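Local coordinates for protein methyltransferase (Streptococcus mutans, PDB 2B78) that is of unproven function but probably binds RNA and transfers methyl groups from S-adenosyl-L-methionine, at residues 16-20 against 369-373; 98-104 against 365-369. Residues are numbered along the deposited sequence.

Contact 1: residues 16-20 against 369-373; sequences RGVQL and NVQDE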
ATOM      1  N   ARG A  16       3.215  22.552  11.993  1.00 22.43           N
ATOM      2  CA  ARG A  16       3.219  21.308  12.764  1.00 21.64           C
ATOM      3  C   ARG A  16       3.987  20.196  12.046  1.00 21.62           C
ATOM      4  O   ARG A  16       4.247  19.133  12.618  1.00 20.13           O
ATOM      5  CB  ARG A  16       1.782  20.849  13.005  1.00 22.95           C
ATOM      6  CG  ARG A  16       1.618  19.725  14.022  1.00 25.37           C
ATOM      7  CD  ARG A  16       0.204  19.163  13.949  1.00 27.34           C
ATOM      8  NE  ARG A  16      -0.774  20.233  13.803  1.00 28.63           N
ATOM      9  CZ  ARG A  16      -1.789  20.207  12.949  1.00 27.61           C
ATOM     10  NH1 ARG A  16      -1.968  19.156  12.158  1.00 27.04           N
ATOM     11  NH2 ARG A  16      -2.617  21.237  12.880  1.00 28.20           N
ATOM     12  N   GLY A  17       4.328  20.433  10.784  1.00 20.45           N
ATOM     13  CA  GLY A  17       5.064  19.431  10.032  1.00 19.94           C
ATOM     14  C   GLY A  17       4.237  18.639   9.035  1.00 20.21           C
ATOM     15  O   GLY A  17       4.695  17.621   8.512  1.00 20.90           O
ATOM     16  N   VAL A  18       3.018  19.086   8.759  1.00 20.06           N
ATOM     17  CA  VAL A  18       2.179  18.380   7.796  1.00 19.05           C
ATOM     18  C   VAL A  18       2.649  18.843   6.422  1.00 19.28           C
ATOM     19  O   VAL A  18       2.678  20.043   6.140  1.00 19.73           O
ATOM     20  CB  VAL A  18       0.685  18.718   8.000  1.00 18.59           C
ATOM     21  CG1 VAL A  18      -0.163  18.018   6.956  1.00 17.62           C
ATOM     22  CG2 VAL A  18       0.249  18.278   9.393  1.00 17.57           C
ATOM     23  N   GLN A  19       3.039  17.896   5.577  1.00 18.04           N
ATOM     24  CA  GLN A  19       3.543  18.224   4.253  1.00 18.30           C
ATOM     25  C   GLN A  19       2.465  18.263   3.194  1.00 18.39           C
ATOM     26  O   GLN A  19       2.588  18.979   2.199  1.00 18.78           O
ATOM     27  CB  GLN A  19       4.618  17.223   3.840  1.00 18.45           C
ATOM     28  CG  GLN A  19       5.942  17.387   4.573  1.00 16.60           C
ATOM     29  CD  GLN A  19       6.882  16.226   4.314  1.00 16.77           C
ATOM     30  OE1 GLN A  19       7.006  15.754   3.180  1.00 16.07           O
ATOM     31  NE2 GLN A  19       7.560  15.766   5.361  1.00 15.71           N
ATOM     32  N   LEU A  20       1.416  17.476   3.402  1.00 18.67           N
ATOM     33  CA  LEU A  20       0.304  17.410   2.460  1.00 18.43           C
ATOM     34  C   LEU A  20      -0.545  18.685   2.486  1.00 19.55           C
ATOM     35  O   LEU A  20      -0.963  19.138   3.551  1.00 19.10           O
ATOM     36  CB  LEU A  20      -0.580  16.210   2.791  1.00 16.36           C
ATOM     37  CG  LEU A  20      -1.920  16.145   2.066  1.00 17.07           C
ATOM     38  CD1 LEU A  20      -1.685  16.052   0.569  1.00 14.78           C
ATOM     39  CD2 LEU A  20      -2.707  14.943   2.571  1.00 16.91           C
ATOM     40  N   ASN A 369       4.704   9.972   7.712  1.00 20.59           N
ATOM     41  CA  ASN A 369       5.079  11.273   8.232  1.00 21.86           C
ATOM     42  C   ASN A 369       4.490  11.222   9.645  1.00 21.29           C
ATOM     43  O   ASN A 369       3.269  11.158   9.804  1.00 21.17           O
ATOM     44  CB  ASN A 369       4.426  12.380   7.398  1.00 20.69           C
ATOM     45  CG  ASN A 369       4.706  13.760   7.943  1.00 20.42           C
ATOM     46  OD1 ASN A 369       5.355  13.911   8.981  1.00 20.65           O
ATOM     47  ND2 ASN A 369       4.210  14.781   7.250  1.00 20.11           N
ATOM     48  N   VAL A 370       5.352  11.226  10.662  1.00 21.33           N
ATOM     49  CA  VAL A 370       4.889  11.137  12.048  1.00 23.67           C
ATOM     50  C   VAL A 370       4.007  12.300  12.478  1.00 25.00           C
ATOM     51  O   VAL A 370       3.216  12.175  13.422  1.00 25.47           O
ATOM     52  CB  VAL A 370       6.078  11.014  13.040  1.00 23.91           C
ATOM     53  CG1 VAL A 370       6.627   9.585  13.021  1.00 23.69           C
ATOM     54  CG2 VAL A 370       7.173  11.995  12.661  1.00 24.05           C
ATOM     55  N   GLN A 371       4.145  13.427  11.787  1.00 25.36           N
ATOM     56  CA  GLN A 371       3.349  14.613  12.078  1.00 26.58           C
ATOM     57  C   GLN A 371       2.015  14.543  11.348  1.00 26.20           C
ATOM     58  O   GLN A 371       1.181  15.434  11.479  1.00 28.41           O
ATOM     59  CB  GLN A 371       4.099  15.880  11.648  1.00 28.66           C
ATOM     60  CG  GLN A 371       5.262  16.260  12.549  1.00 31.72           C
ATOM     61  CD  GLN A 371       6.340  15.196  12.609  1.00 34.28           C
ATOM     62  OE1 GLN A 371       7.007  14.910  11.612  1.00 35.65           O
ATOM     63  NE2 GLN A 371       6.516  14.600  13.785  1.00 35.34           N
ATOM     64  N   ASP A 372       1.812  13.481  10.578  1.00 26.35           N
ATOM     65  CA  ASP A 372       0.567  13.320   9.831  1.00 24.76           C
ATOM     66  C   ASP A 372       0.168  11.851   9.796  1.00 24.19           C
ATOM     67  O   ASP A 372       0.456  11.138   8.836  1.00 23.08           O
ATOM     68  CB  ASP A 372       0.745  13.853   8.409  1.00 24.03           C
ATOM     69  CG  ASP A 372      -0.553  13.893   7.640  1.00 24.84           C
ATOM     70  OD1 ASP A 372      -1.582  13.465   8.205  1.00 23.70           O
ATOM     71  OD2 ASP A 372      -0.546  14.349   6.475  1.00 24.96           O
ATOM     72  N   GLU A 373      -0.518  11.403  10.844  1.00 25.18           N
ATOM     73  CA  GLU A 373      -0.926  10.005  10.946  1.00 25.51           C
ATOM     74  C   GLU A 373      -1.850   9.533   9.824  1.00 24.48           C
ATOM     75  O   GLU A 373      -1.972   8.330   9.589  1.00 23.96           O
ATOM     76  CB  GLU A 373      -1.585   9.750  12.306  1.00 28.29           C
ATOM     77  CG  GLU A 373      -1.514   8.291  12.777  1.00 32.46           C
ATOM     78  CD  GLU A 373      -0.096   7.725  12.740  1.00 34.22           C
ATOM     79  OE1 GLU A 373       0.847   8.464  13.091  1.00 35.95           O
ATOM     80  OE2 GLU A 373       0.078   6.540  12.371  1.00 32.71           O
TER
HETATM   81  O   HOH W   1      -1.644  16.139  11.264  1.00 32.38           O
HETATM   82  O   HOH W   2       1.830  15.311   5.381  1.00 18.23           O

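Contact 2: residues 98-104 against 365-369; sequences RLFNQDG and DFAVN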
ATOM      1  N   ARG A  98      10.024  -1.140   0.052  1.00 12.11           N
ATOM      2  CA  ARG A  98       9.943   0.239  -0.427  1.00 11.27           C
ATOM      3  C   ARG A  98      11.158   1.104  -0.082  1.00 11.19           C
ATOM      4  O   ARG A  98      11.583   1.158   1.071  1.00 10.72           O
ATOM      5  CB  ARG A  98       8.665   0.903   0.089  1.00  9.74           C
ATOM      6  CG  ARG A  98       8.551   2.385  -0.271  1.00  8.67           C
ATOM      7  CD  ARG A  98       7.103   2.820  -0.411  1.00  7.13           C
ATOM      8  NE  ARG A  98       6.469   2.187  -1.563  1.00  8.27           N
ATOM      9  CZ  ARG A  98       5.243   2.466  -1.993  1.00  7.34           C
ATOM     10  NH1 ARG A  98       4.504   3.374  -1.371  1.00  5.08           N
ATOM     11  NH2 ARG A  98       4.758   1.830  -3.050  1.00  7.06           N
ATOM     12  N   LEU A  99      11.693   1.792  -1.091  1.00 10.37           N
ATOM     13  CA  LEU A  99      12.862   2.663  -0.918  1.00 10.30           C
ATOM     14  C   LEU A  99      12.510   4.116  -0.595  1.00  9.23           C
ATOM     15  O   LEU A  99      13.273   4.812   0.086  1.00  8.25           O
ATOM     16  CB  LEU A  99      13.726   2.631  -2.189  1.00  9.48           C
ATOM     17  CG  LEU A  99      14.317   1.287  -2.628  1.00 10.73           C
ATOM     18  CD1 LEU A  99      15.130   1.483  -3.913  1.00 11.27           C
ATOM     19  CD2 LEU A  99      15.210   0.715  -1.526  1.00  9.97           C
ATOM     20  N   PHE A 100      11.356   4.575  -1.075  1.00 10.75           N
ATOM     21  CA  PHE A 100      10.938   5.962  -0.864  1.00 10.30           C
ATOM     22  C   PHE A 100       9.419   6.005  -0.807  1.00 10.48           C
ATOM     23  O   PHE A 100       8.750   5.451  -1.677  1.00 10.62           O
ATOM     24  CB  PHE A 100      11.439   6.826  -2.027  1.00 10.34           C
ATOM     25  CG  PHE A 100      11.540   8.292  -1.702  1.00 10.52           C
ATOM     26  CD1 PHE A 100      12.696   8.813  -1.130  1.00  8.86           C
ATOM     27  CD2 PHE A 100      10.474   9.151  -1.959  1.00  9.89           C
ATOM     28  CE1 PHE A 100      12.791  10.170  -0.819  1.00 10.09           C
ATOM     29  CE2 PHE A 100      10.558  10.504  -1.650  1.00  9.15           C
ATOM     30  CZ  PHE A 100      11.720  11.014  -1.079  1.00  9.13           C
ATOM     31  N   ASN A 101       8.869   6.663   0.209  1.00 11.79           N
ATOM     32  CA  ASN A 101       7.417   6.718   0.349  1.00 12.37           C
ATOM     33  C   ASN A 101       6.848   8.106   0.574  1.00 12.59           C
ATOM     34  O   ASN A 101       6.520   8.482   1.700  1.00 14.68           O
ATOM     35  CB  ASN A 101       6.970   5.796   1.487  1.00 13.26           C
ATOM     36  CG  ASN A 101       5.465   5.583   1.513  1.00 15.92           C
ATOM     37  OD1 ASN A 101       4.830   5.336   0.474  1.00 15.10           O
ATOM     38  ND2 ASN A 101       4.884   5.658   2.708  1.00 17.42           N
ATOM     39  N   GLN A 102       6.733   8.864  -0.509  1.00 13.31           N
ATOM     40  CA  GLN A 102       6.170  10.209  -0.470  1.00 13.35           C
ATOM     41  C   GLN A 102       6.606  11.105   0.703  1.00 13.73           C
ATOM     42  O   GLN A 102       7.799  11.329   0.896  1.00 11.48           O
ATOM     43  CB  GLN A 102       4.650  10.099  -0.533  1.00 11.92           C
ATOM     44  CG  GLN A 102       4.169   9.321  -1.754  1.00  9.34           C
ATOM     45  CD  GLN A 102       2.758   9.693  -2.161  1.00  9.07           C
ATOM     46  OE1 GLN A 102       2.484  10.840  -2.485  1.00 10.83           O
ATOM     47  NE2 GLN A 102       1.857   8.723  -2.146  1.00  8.17           N
ATOM     48  N   ASP A 103       5.651  11.621   1.480  1.00 14.46           N
ATOM     49  CA  ASP A 103       6.016  12.504   2.584  1.00 15.23           C
ATOM     50  C   ASP A 103       6.739  11.809   3.730  1.00 14.91           C
ATOM     51  O   ASP A 103       7.336  12.469   4.587  1.00 16.17           O
ATOM     52  CB  ASP A 103       4.783  13.293   3.088  1.00 13.55           C
ATOM     53  CG  ASP A 103       3.616  12.410   3.489  1.00 11.48           C
ATOM     54  OD1 ASP A 103       3.511  11.264   2.993  1.00 10.79           O
ATOM     55  OD2 ASP A 103       2.778  12.888   4.294  1.00  9.33           O
ATOM     56  N   GLY A 104       6.697  10.478   3.745  1.00 14.45           N
ATOM     57  CA  GLY A 104       7.386   9.739   4.785  1.00 14.25           C
ATOM     58  C   GLY A 104       8.879   9.957   4.604  1.00 14.51           C
ATOM     59  O   GLY A 104       9.661   9.810   5.544  1.00 13.56           O
ATOM     60  N   ASP A 365       9.414   0.559   6.060  1.00 14.84           N
ATOM     61  CA  ASP A 365       9.869   0.962   4.732  1.00 15.40           C
ATOM     62  C   ASP A 365       8.830   1.840   4.052  1.00 15.60           C
ATOM     63  O   ASP A 365       9.166   2.684   3.225  1.00 16.30           O
ATOM     64  CB  ASP A 365      10.233  -0.256   3.868  1.00 14.53           C
ATOM     65  CG  ASP A 365       9.121  -1.274   3.768  1.00 15.18           C
ATOM     66  OD1 ASP A 365       8.442  -1.522   4.783  1.00 15.08           O
ATOM     67  OD2 ASP A 365       8.951  -1.854   2.670  1.00 13.84           O
ATOM     68  N   PHE A 366       7.562   1.639   4.386  1.00 16.38           N
ATOM     69  CA  PHE A 366       6.512   2.494   3.839  1.00 15.67           C
ATOM     70  C   PHE A 366       6.436   3.618   4.871  1.00 17.13           C
ATOM     71  O   PHE A 366       5.450   3.752   5.602  1.00 18.67           O
ATOM     72  CB  PHE A 366       5.188   1.727   3.752  1.00 14.74           C
ATOM     73  CG  PHE A 366       5.078   0.845   2.532  1.00 12.21           C
ATOM     74  CD1 PHE A 366       4.283   1.230   1.456  1.00 12.05           C
ATOM     75  CD2 PHE A 366       5.775  -0.358   2.455  1.00 11.55           C
ATOM     76  CE1 PHE A 366       4.182   0.428   0.321  1.00 10.49           C
ATOM     77  CE2 PHE A 366       5.684  -1.171   1.324  1.00  7.82           C
ATOM     78  CZ  PHE A 366       4.883  -0.774   0.253  1.00 10.50           C
ATOM     79  N   ALA A 367       7.515   4.399   4.937  1.00 15.93           N
ATOM     80  CA  ALA A 367       7.655   5.494   5.892  1.00 16.05           C
ATOM     81  C   ALA A 367       6.460   6.421   5.983  1.00 16.89           C
ATOM     82  O   ALA A 367       5.922   6.891   4.977  1.00 16.15           O
ATOM     83  CB  ALA A 367       8.923   6.309   5.585  1.00 14.45           C
ATOM     84  N   VAL A 368       6.041   6.686   7.210  1.00 16.43           N
ATOM     85  CA  VAL A 368       4.922   7.581   7.421  1.00 18.99           C
ATOM     86  C   VAL A 368       5.452   8.904   7.952  1.00 19.39           C
ATOM     87  O   VAL A 368       6.529   8.962   8.543  1.00 18.82           O
ATOM     88  CB  VAL A 368       3.932   7.002   8.450  1.00 19.93           C
ATOM     89  CG1 VAL A 368       3.305   5.720   7.914  1.00 21.62           C
ATOM     90  CG2 VAL A 368       4.656   6.730   9.759  1.00 19.79           C
ATOM     91  N   ASN A 369       4.704   9.972   7.712  1.00 20.59           N
ATOM     92  CA  ASN A 369       5.079  11.273   8.232  1.00 21.86           C
ATOM     93  C   ASN A 369       4.490  11.222   9.645  1.00 21.29           C
ATOM     94  O   ASN A 369       3.269  11.158   9.804  1.00 21.17           O
ATOM     95  CB  ASN A 369       4.426  12.380   7.398  1.00 20.69           C
ATOM     96  CG  ASN A 369       4.706  13.760   7.943  1.00 20.42           C
ATOM     97  OD1 ASN A 369       5.355  13.911   8.981  1.00 20.65           O
ATOM     98  ND2 ASN A 369       4.210  14.781   7.250  1.00 20.11           N
TER
HETATM   99  O   HOH W   2       1.830  15.311   5.381  1.00 18.23           O
HETATM  100  O   HOH W   3       3.979   8.928   4.419  1.00 29.65           O
HETATM  101  O   HOH W   4       9.427   9.355   8.295  1.00 39.61           O

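Contact 1: residues 16-20 against 369-373
Asn-369 holds the two loops together through its side chain. Its CA-to-CB bond points toward 16-20, and with chi1 in the t well ND2 donates to Gly-17 O at 3.1 Å in a nearly straight bond. The other end of the same amide serves its own loop: OD1 accepts from Gln-371 N (3.1 Å), an Asx turn, while Asp-372 N closes a type I beta turn onto Asn-369 O at 2.8 Å. The turn offers the side chains of Asn-369, Gln-371 and Asp-372 to the other segment. Gln-371, folded by an m chi1 and p chi2, lays CG only 3.0 Å from Arg-16 O; a beta carbon on residue 17 would collide with that CG and, at phi/psi 103°/12°, also jam against Arg-16 O, which alone calls for glycine. Val-18 (t) sets CG2 3.6 Å from Gln-371 O and CG1 3.7 Å from Asp-372 OD2. The t rotamer of Asp-372 brings OD2 within 2.8 Å of water 2, which also accepts from Leu-20 N and Asn-369 ND2, whereas OD1 is bonded to Ser-374. At the exposed edge, water 1 donates to Gln-371 O and takes a weak bond from Arg-16 NH1. On the 16-20 side, Gly-17 ends helix 8-16 in a Schellman motif; an Asx turn within a beta turn thus meets this helix terminus, joining the PUA-like domain to a loop of the methyltransferase region.

Contact 2: residues 98-104 against 365-369
An inverse gamma turn centred on Phe-366 packs against the end of strand 96-101, an outermost strand of a five-stranded mixed sheet, where a classic beta bulge places Leu-99 and Phe-100 opposite Ile-112. Arg-98 N donates to Asp-365 OD2 (2.9 Å, almost linear), and Asp-365 OD1 forms a salt bridge with Arg-200. The Arg-98 guanidinium is likewise well supplied: NE pairs with Asp-113 and NH1 donates to Asn-101 OD1 at 2.7 Å, while CD makes a CH-pi contact over the Phe-366 ring, 3.9 Å from its centroid. Asn-101 uses both ends of its amide, since ND2 donates to Ala-367 O at 2.8 Å. That carbonyl also accepts from water 3, which donates to Asp-103 OD1; water 2 joins Asp-103 OD2 to Asn-369 ND2, which also donates to Gly-17 O while Asn-369 OD1 accepts from Gln-371 N. Gly-104 N is bonded to Asn-101 O, and a CB on Gly-104 would clash with Ala-367 O; Gly-104 CA itself lies 3.2 Å from Ala-367 O, in a CA-H...O contact.

Overall arrangement
Contacts 1 and 2, with centres about 12 Å apart, use successive parts of the long loop between strands 355-360 and 379-384, the antiparallel edge pair of the seven-stranded methyltransferase sheet. Residues 365-369 first meet the end of strand 96-101, in the five-stranded sheet that also holds 110-115; 369-373 then reach the turn between helix 8-16 and strand 20-22 of the PUA-like domain. Asn-369 and water 2 belong to both contacts, and Gln-19 OE1 packs 3.3 Å from Asp-103 CB, so the two N-terminal partners also touch each other. One loop therefore bridges three sheets, tying the probable RNA-binding module to the methyltransferase fold away from the S-adenosyl-L-homocysteine site.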